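Alpha-1,2-mannosidase (Trichoderma reesei, PDB 1HCU) probably trims alpha-1,2-linked mannose residues from high-mannose N-glycans, as a calcium-dependent glycosyl hydrolase of family 47. Local coordinates at residues A[50-55]-A[99-104]; A[94-99]-A[157-162]. One frame throughout, in Å; residues are numbered along the deposited sequence.

How the contacts relate
Both contacts involve the start of helix 98-117, and their ranges overlap at Phe99, whose backbone N is tied into contact 2 by a water. Contact 1 is the more buried, with its centre about 14 Å from the centre of the chain. Contact 2 lies farther out, about 20 Å from that centre, and is only partly buried. Their chemistry differs accordingly. Contact 1 sets a loop against the helix by side chains, with a guanidinium over a methylene, a nearby ion pair and one bridging water. Contact 2 is mostly backbone: an antiparallel strand pair that runs into the first turn of the helix. The two touch where Thr101 OG1 lies 3.3 Å from Ser96 OG, a weak, probable hydrogen bond.

Contact 1 of 2, residues A[50-55]-A[99-104]; sequences ERNGWG and FETNIR
Arg51 lays one face of its guanidinium over Glu100, in a loop-to-helix contact of the (alpha/alpha)-barrel fold of family 47. Residues 50-55 form the loop between strand 46-48 and helix 56-67, with a type I' turn from Arg51 to Trp54. Residues 99-104 lie on helix 98-117. Glu100, a predicted proton donor of the active site, offers its aliphatic stem: Glu100 CB stands over the centre of the Arg51 guanidinium, 3.4 Å above its plane. The Arg51 chain is bent at chi2 (52°), which places CD, and again at chi3, which places NE. The Glu100 carboxylate does not pair with it. Glu100 OE1 is 4.3 Å from Arg51 NH1 and well out of the guanidinium plane, so only the charges are near.

Arg104 takes that oxygen instead. Arg104 NH1 forms a salt bridge with Glu100 OE1 at 2.6 Å, one helical turn along, and Arg104 NE bonds to Ser451. The Arg51 and Arg104 side chains cross at about a right angle, and Arg51 CD meets Arg104 CD at 3.7 Å. Arg51 NH1 and Arg104 NH1, like charges, lie 4.5 Å apart.

A water joins the two segments: it accepts from Arg51 NE, in the guanidinium plane, and donates to Thr101 OG1 at 2.8 Å. Thr101 OG1 also bonds to the backbone O of Ser97. An alanine in place of Arg51 would probably leave the Glu100 stem without its flat cover and the bridging water without its NE-H donor.

Farther along the loop, one face of the Trp54 indole carries Asn52 CB, toward the rim. Trp54 CZ3 meets Thr101 CG2 at 3.8 Å, with the two side chains about perpendicular.

Contact 2 of 2, residues A[94-99]-A[157-162]; sequences QGSSVF and PTVFFN
Ser96 and Val159 form the hydrogen-bonded pair of a short antiparallel strand pairing. Ser96 N gives to Val159 O at 2.9 Å, nearly in line with the carbonyl. Val159 N returns a bond to Ser96 O at 3.2 Å. Ser97 and Thr158 make the neighbouring non-hydrogen-bonded pair. A third bond, from Val98 N to Pro157 O, carries the pairing into the start of helix 98-117. Thr158 CA adds a CA-H...O contact to Ser96 O.

Two waters extend the backbone link. One donates to Gln94 O and accepts from Phe161 N. The other accepts from Phe99 N and donates to Pro157 O, which thus serves two donors.

Side chains add further contacts. Val98 CG2 and Val159 CG1 meet at 4.1 Å. Val98 CG2 also lies against Pro157 O, because it stands beside the backbone N (CG1 is anti to N, chi1 178°). The Phe160 ring brings CE2 within 3.4 Å of Gly95 N and CD2 within 3.5 Å of Gln94 O. Thr158 CG2 rests near the backbone of Ser96, on the sheet face shared with Ser97.

Ser97 is the N-cap of helix 98-117, its OG bonded to the backbone N of Glu100. Strand 158-160 is the middle of three antiparallel strands, with 96-97 and 166-167 outermost within the chain. Phe160 also makes a cation-pi contact with Arg166. On the face with Ser96, Val159 packs against Leu144 of helix 127-144, while Pro157 touches Glu177 of helix 175-178.

Contact 1 of 2, residues A[50-55]-A[99-104]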
ATOM      1  N   GLU A  50       7.657  16.270  -2.711  1.00 22.78           N
ATOM      2  CA  GLU A  50       6.233  15.975  -2.933  1.00 24.26           C
ATOM      3  C   GLU A  50       5.524  15.671  -1.623  1.00 21.60           C
ATOM      4  O   GLU A  50       4.309  15.815  -1.513  1.00 21.54           O
ATOM      5  CB  GLU A  50       6.046  14.756  -3.850  1.00 27.81           C
ATOM      6  CG  GLU A  50       6.619  14.888  -5.249  1.00 35.35           C
ATOM      7  CD  GLU A  50       6.346  13.652  -6.118  1.00 39.54           C
ATOM      8  OE1 GLU A  50       6.646  12.515  -5.675  1.00 40.50           O
ATOM      9  OE2 GLU A  50       5.834  13.821  -7.247  1.00 41.35           O
ATOM     10  N   ARG A  51       6.294  15.232  -0.639  1.00 20.35           N
ATOM     11  CA  ARG A  51       5.746  14.879   0.660  1.00 18.51           C
ATOM     12  C   ARG A  51       5.931  16.016   1.662  1.00 18.25           C
ATOM     13  O   ARG A  51       6.302  15.794   2.818  1.00 16.63           O
ATOM     14  CB  ARG A  51       6.429  13.605   1.165  1.00 17.88           C
ATOM     15  CG  ARG A  51       5.495  12.432   1.483  1.00 20.35           C
ATOM     16  CD  ARG A  51       4.543  12.086   0.330  1.00 18.11           C
ATOM     17  NE  ARG A  51       3.366  12.950   0.340  1.00 15.63           N
ATOM     18  CZ  ARG A  51       2.502  13.060  -0.661  1.00 17.42           C
ATOM     19  NH1 ARG A  51       2.669  12.353  -1.775  1.00 17.39           N
ATOM     20  NH2 ARG A  51       1.484  13.903  -0.555  1.00 15.74           N
ATOM     21  N   ASN A  52       5.691  17.239   1.204  1.00 16.44           N
ATOM     22  CA  ASN A  52       5.795  18.414   2.062  1.00 17.57           C
ATOM     23  C   ASN A  52       7.187  18.693   2.653  1.00 16.71           C
ATOM     24  O   ASN A  52       7.323  19.488   3.579  1.00 14.85           O
ATOM     25  CB  ASN A  52       4.755  18.310   3.185  1.00 17.66           C
ATOM     26  CG  ASN A  52       3.342  18.196   2.650  1.00 16.47           C
ATOM     27  OD1 ASN A  52       2.843  19.108   2.001  1.00 18.29           O
ATOM     28  ND2 ASN A  52       2.698  17.066   2.906  1.00 16.00           N
ATOM     29  N   GLY A  53       8.211  18.034   2.121  1.00 16.29           N
ATOM     30  CA  GLY A  53       9.561  18.271   2.590  1.00 16.41           C
ATOM     31  C   GLY A  53       9.934  17.804   3.988  1.00 18.20           C
ATOM     32  O   GLY A  53      10.864  18.344   4.595  1.00 17.09           O
ATOM     33  N   TRP A  54       9.225  16.807   4.506  1.00 17.02           N
ATOM     34  CA  TRP A  54       9.529  16.291   5.828  1.00 16.68           C
ATOM     35  C   TRP A  54      10.541  15.138   5.790  1.00 16.59           C
ATOM     36  O   TRP A  54      10.937  14.626   6.835  1.00 18.12           O
ATOM     37  CB  TRP A  54       8.242  15.843   6.547  1.00 15.07           C
ATOM     38  CG  TRP A  54       7.387  16.992   7.036  1.00 15.15           C
ATOM     39  CD1 TRP A  54       7.816  18.110   7.707  1.00 15.91           C
ATOM     40  CD2 TRP A  54       5.963  17.122   6.914  1.00 15.37           C
ATOM     41  NE1 TRP A  54       6.747  18.925   8.006  1.00 16.89           N
ATOM     42  CE2 TRP A  54       5.599  18.344   7.533  1.00 17.14           C
ATOM     43  CE3 TRP A  54       4.959  16.327   6.343  1.00 16.21           C
ATOM     44  CZ2 TRP A  54       4.272  18.789   7.597  1.00 16.15           C
ATOM     45  CZ3 TRP A  54       3.637  16.771   6.407  1.00 16.36           C
ATOM     46  CH2 TRP A  54       3.310  17.994   7.031  1.00 16.07           C
ATOM     47  N   GLY A  55      10.969  14.736   4.597  1.00 15.89           N
ATOM     48  CA  GLY A  55      11.933  13.649   4.495  1.00 15.20           C
ATOM     49  C   GLY A  55      11.270  12.299   4.284  1.00 15.24           C
ATOM     50  O   GLY A  55      11.615  11.307   4.931  1.00 16.59           O
ATOM     51  N   PHE A  99      -4.256  11.736   3.825  1.00 13.50           N
ATOM     52  CA  PHE A  99      -4.022  10.326   3.480  1.00 14.61           C
ATOM     53  C   PHE A  99      -2.555   9.942   3.255  1.00 14.87           C
ATOM     54  O   PHE A  99      -2.026   9.055   3.930  1.00 16.24           O
ATOM     55  CB  PHE A  99      -4.844   9.958   2.233  1.00 13.21           C
ATOM     56  CG  PHE A  99      -4.497   8.614   1.643  1.00 13.12           C
ATOM     57  CD1 PHE A  99      -4.802   7.433   2.320  1.00 13.47           C
ATOM     58  CD2 PHE A  99      -3.866   8.530   0.403  1.00 12.54           C
ATOM     59  CE1 PHE A  99      -4.484   6.191   1.771  1.00 12.84           C
ATOM     60  CE2 PHE A  99      -3.544   7.291  -0.155  1.00 12.71           C
ATOM     61  CZ  PHE A  99      -3.854   6.118   0.532  1.00 12.69           C
ATOM     62  N   GLU A 100      -1.903  10.594   2.298  1.00 16.05           N
ATOM     63  CA  GLU A 100      -0.500  10.297   1.994  1.00 15.48           C
ATOM     64  C   GLU A 100       0.391  10.513   3.213  1.00 15.57           C
ATOM     65  O   GLU A 100       1.285   9.707   3.487  1.00 17.12           O
ATOM     66  CB  GLU A 100       0.003  11.181   0.847  1.00 16.70           C
ATOM     67  CG  GLU A 100      -0.778  11.077  -0.465  1.00 19.84           C
ATOM     68  CD  GLU A 100      -0.751   9.676  -1.069  1.00 23.25           C
ATOM     69  OE1 GLU A 100       0.206   8.921  -0.801  1.00 23.75           O
ATOM     70  OE2 GLU A 100      -1.682   9.337  -1.829  1.00 24.47           O
ATOM     71  N   THR A 101       0.149  11.595   3.947  1.00 12.93           N
ATOM     72  CA  THR A 101       0.951  11.904   5.126  1.00 12.55           C
ATOM     73  C   THR A 101       0.773  10.848   6.217  1.00 12.90           C
ATOM     74  O   THR A 101       1.733  10.431   6.866  1.00 12.76           O
ATOM     75  CB  THR A 101       0.577  13.294   5.698  1.00 11.83           C
ATOM     76  OG1 THR A 101       0.718  14.279   4.669  1.00 11.69           O
ATOM     77  CG2 THR A 101       1.486  13.663   6.863  1.00 11.67           C
ATOM     78  N   ASN A 102      -0.465  10.411   6.396  1.00 12.61           N
ATOM     79  CA  ASN A 102      -0.808   9.417   7.394  1.00  9.76           C
ATOM     80  C   ASN A 102      -0.126   8.067   7.195  1.00 10.01           C
ATOM     81  O   ASN A 102       0.537   7.557   8.099  1.00 11.44           O
ATOM     82  CB  ASN A 102      -2.328   9.217   7.403  1.00  9.91           C
ATOM     83  CG  ASN A 102      -2.753   8.047   8.266  1.00 12.06           C
ATOM     84  OD1 ASN A 102      -2.767   8.135   9.496  1.00 15.15           O
ATOM     85  ND2 ASN A 102      -3.080   6.935   7.627  1.00 10.64           N
ATOM     86  N   ILE A 103      -0.299   7.486   6.014  1.00 10.86           N
ATOM     87  CA  ILE A 103       0.262   6.173   5.723  1.00 12.11           C
ATOM     88  C   ILE A 103       1.792   6.123   5.700  1.00 12.86           C
ATOM     89  O   ILE A 103       2.389   5.108   6.079  1.00 11.56           O
ATOM     90  CB  ILE A 103      -0.305   5.613   4.380  1.00 12.21           C
ATOM     91  CG1 ILE A 103       0.223   6.423   3.194  1.00 10.84           C
ATOM     92  CG2 ILE A 103      -1.830   5.650   4.410  1.00  9.23           C
ATOM     93  CD1 ILE A 103      -0.197   5.877   1.832  1.00 13.58           C
ATOM     94  N   ARG A 104       2.425   7.213   5.271  1.00 13.44           N
ATOM     95  CA  ARG A 104       3.892   7.260   5.213  1.00 14.00           C
ATOM     96  C   ARG A 104       4.550   7.696   6.523  1.00 13.54           C
ATOM     97  O   ARG A 104       5.256   6.923   7.166  1.00 14.44           O
ATOM     98  CB  ARG A 104       4.364   8.203   4.101  1.00 14.07           C
ATOM     99  CG  ARG A 104       4.142   7.716   2.682  1.00 15.93           C
ATOM    100  CD  ARG A 104       4.880   8.621   1.707  1.00 18.51           C
ATOM    101  NE  ARG A 104       4.725   8.193   0.324  1.00 23.10           N
ATOM    102  CZ  ARG A 104       3.555   8.088  -0.292  1.00 25.52           C
ATOM    103  NH1 ARG A 104       2.440   8.384   0.363  1.00 23.80           N
ATOM    104  NH2 ARG A 104       3.497   7.688  -1.559  1.00 25.11           N
TER
HETATM  105  O   HOH W   1       2.831  14.286   2.895  1.00 13.29           O

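Contact 2 of 2, residues A[94-99]-A[157-162]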
ATOM      1  N   GLN A  94       1.079  25.695   1.758  1.00 16.42           N
ATOM      2  CA  GLN A  94       1.230  24.454   1.017  1.00 15.59           C
ATOM      3  C   GLN A  94       0.263  23.382   1.518  1.00 15.58           C
ATOM      4  O   GLN A  94       0.243  23.054   2.705  1.00 15.86           O
ATOM      5  CB  GLN A  94       2.657  23.927   1.128  1.00 14.87           C
ATOM      6  CG  GLN A  94       2.849  22.658   0.342  1.00 13.43           C
ATOM      7  CD  GLN A  94       4.260  22.143   0.387  1.00 13.98           C
ATOM      8  OE1 GLN A  94       4.739  21.704   1.422  1.00 15.27           O
ATOM      9  NE2 GLN A  94       4.939  22.189  -0.751  1.00 14.01           N
ATOM     10  N   GLY A  95      -0.523  22.825   0.604  1.00 15.21           N
ATOM     11  CA  GLY A  95      -1.479  21.798   0.975  1.00 14.56           C
ATOM     12  C   GLY A  95      -0.830  20.497   1.410  1.00 15.60           C
ATOM     13  O   GLY A  95       0.233  20.125   0.900  1.00 16.92           O
ATOM     14  N   SER A  96      -1.462  19.804   2.357  1.00 13.84           N
ATOM     15  CA  SER A  96      -0.939  18.535   2.853  1.00 13.62           C
ATOM     16  C   SER A  96      -1.989  17.443   2.759  1.00 11.87           C
ATOM     17  O   SER A  96      -3.091  17.596   3.285  1.00 11.75           O
ATOM     18  CB  SER A  96      -0.485  18.680   4.311  1.00 13.58           C
ATOM     19  OG  SER A  96      -0.215  17.409   4.892  1.00 16.25           O
ATOM     20  N   SER A  97      -1.650  16.343   2.097  1.00 11.06           N
ATOM     21  CA  SER A  97      -2.588  15.227   1.964  1.00 10.17           C
ATOM     22  C   SER A  97      -2.700  14.480   3.282  1.00 11.41           C
ATOM     23  O   SER A  97      -1.721  13.900   3.767  1.00 11.65           O
ATOM     24  CB  SER A  97      -2.124  14.245   0.881  1.00 11.97           C
ATOM     25  OG  SER A  97      -2.953  13.087   0.847  1.00 12.47           O
ATOM     26  N   VAL A  98      -3.888  14.502   3.869  1.00 11.98           N
ATOM     27  CA  VAL A  98      -4.113  13.796   5.120  1.00 12.75           C
ATOM     28  C   VAL A  98      -3.760  12.314   4.920  1.00 13.42           C
ATOM     29  O   VAL A  98      -3.044  11.724   5.730  1.00 13.20           O
ATOM     30  CB  VAL A  98      -5.591  13.909   5.546  1.00 13.40           C
ATOM     31  CG1 VAL A  98      -5.826  13.114   6.824  1.00 11.59           C
ATOM     32  CG2 VAL A  98      -5.962  15.377   5.725  1.00 12.06           C
ATOM     33  N   PHE A  99      -4.256  11.736   3.825  1.00 13.50           N
ATOM     34  CA  PHE A  99      -4.022  10.326   3.480  1.00 14.61           C
ATOM     35  C   PHE A  99      -2.555   9.942   3.255  1.00 14.87           C
ATOM     36  O   PHE A  99      -2.026   9.055   3.930  1.00 16.24           O
ATOM     37  CB  PHE A  99      -4.844   9.958   2.233  1.00 13.21           C
ATOM     38  CG  PHE A  99      -4.497   8.614   1.643  1.00 13.12           C
ATOM     39  CD1 PHE A  99      -4.802   7.433   2.320  1.00 13.47           C
ATOM     40  CD2 PHE A  99      -3.866   8.530   0.403  1.00 12.54           C
ATOM     41  CE1 PHE A  99      -4.484   6.191   1.771  1.00 12.84           C
ATOM     42  CE2 PHE A  99      -3.544   7.291  -0.155  1.00 12.71           C
ATOM     43  CZ  PHE A  99      -3.854   6.118   0.532  1.00 12.69           C
ATOM     44  N   PRO A 157      -9.844  15.926   3.100  1.00 10.44           N
ATOM     45  CA  PRO A 157      -8.629  15.350   2.505  1.00  9.84           C
ATOM     46  C   PRO A 157      -7.355  16.200   2.559  1.00 12.45           C
ATOM     47  O   PRO A 157      -6.241  15.667   2.527  1.00 11.65           O
ATOM     48  CB  PRO A 157      -9.058  15.066   1.069  1.00  8.65           C
ATOM     49  CG  PRO A 157     -10.000  16.193   0.779  1.00  8.84           C
ATOM     50  CD  PRO A 157     -10.835  16.252   2.055  1.00  9.40           C
ATOM     51  N   THR A 158      -7.515  17.513   2.644  1.00 12.64           N
ATOM     52  CA  THR A 158      -6.369  18.412   2.670  1.00 14.02           C
ATOM     53  C   THR A 158      -6.397  19.413   3.827  1.00 14.36           C
ATOM     54  O   THR A 158      -7.449  19.967   4.158  1.00 13.86           O
ATOM     55  CB  THR A 158      -6.286  19.215   1.347  1.00 14.45           C
ATOM     56  OG1 THR A 158      -6.262  18.307   0.239  1.00 15.83           O
ATOM     57  CG2 THR A 158      -5.031  20.077   1.312  1.00 15.98           C
ATOM     58  N   VAL A 159      -5.232  19.632   4.437  1.00 14.55           N
ATOM     59  CA  VAL A 159      -5.082  20.600   5.527  1.00 12.62           C
ATOM     60  C   VAL A 159      -3.838  21.442   5.277  1.00 12.25           C
ATOM     61  O   VAL A 159      -3.059  21.163   4.363  1.00 10.81           O
ATOM     62  CB  VAL A 159      -4.942  19.925   6.907  1.00 12.70           C
ATOM     63  CG1 VAL A 159      -6.202  19.143   7.232  1.00  8.88           C
ATOM     64  CG2 VAL A 159      -3.697  19.036   6.940  1.00 12.00           C
ATOM     65  N   PHE A 160      -3.669  22.488   6.079  1.00 12.74           N
ATOM     66  CA  PHE A 160      -2.520  23.383   5.957  1.00 13.16           C
ATOM     67  C   PHE A 160      -1.954  23.644   7.356  1.00 13.50           C
ATOM     68  O   PHE A 160      -2.707  23.688   8.330  1.00 13.58           O
ATOM     69  CB  PHE A 160      -2.941  24.719   5.320  1.00 12.87           C
ATOM     70  CG  PHE A 160      -3.512  24.589   3.932  1.00 13.32           C
ATOM     71  CD1 PHE A 160      -4.848  24.237   3.736  1.00 13.86           C
ATOM     72  CD2 PHE A 160      -2.713  24.833   2.814  1.00 13.79           C
ATOM     73  CE1 PHE A 160      -5.382  24.131   2.440  1.00 10.43           C
ATOM     74  CE2 PHE A 160      -3.234  24.731   1.524  1.00 13.26           C
ATOM     75  CZ  PHE A 160      -4.576  24.379   1.338  1.00 11.05           C
ATOM     76  N   PHE A 161      -0.637  23.815   7.453  1.00 13.93           N
ATOM     77  CA  PHE A 161       0.028  24.069   8.738  1.00 14.00           C
ATOM     78  C   PHE A 161       0.644  25.463   8.771  1.00 15.84           C
ATOM     79  O   PHE A 161       0.837  26.048   9.835  1.00 16.02           O
ATOM     80  CB  PHE A 161       1.164  23.064   8.980  1.00 11.62           C
ATOM     81  CG  PHE A 161       0.705  21.676   9.307  1.00 10.89           C
ATOM     82  CD1 PHE A 161       1.630  20.675   9.583  1.00 11.19           C
ATOM     83  CD2 PHE A 161      -0.643  21.362   9.331  1.00 11.98           C
ATOM     84  CE1 PHE A 161       1.217  19.379   9.879  1.00 10.48           C
ATOM     85  CE2 PHE A 161      -1.070  20.075   9.624  1.00 14.15           C
ATOM     86  CZ  PHE A 161      -0.138  19.077   9.899  1.00 13.20           C
ATOM     87  N   ASN A 162       0.963  25.972   7.590  1.00 16.68           N
ATOM     88  CA  ASN A 162       1.601  27.261   7.440  1.00 19.02           C
ATOM     89  C   ASN A 162       0.702  28.173   6.612  1.00 20.46           C
ATOM     90  O   ASN A 162       0.348  27.837   5.482  1.00 19.94           O
ATOM     91  CB  ASN A 162       2.934  27.071   6.704  1.00 18.10           C
ATOM     92  CG  ASN A 162       3.751  28.340   6.625  1.00 17.62           C
ATOM     93  OD1 ASN A 162       3.223  29.439   6.771  1.00 17.48           O
ATOM     94  ND2 ASN A 162       5.053  28.194   6.383  1.00 17.59           N
TER
HETATM   95  O   HOH W   2       0.972  24.326   5.123  1.00 13.50           O
HETATM   96  O   HOH W   3      -6.416  12.653   2.368  1.00 11.60           O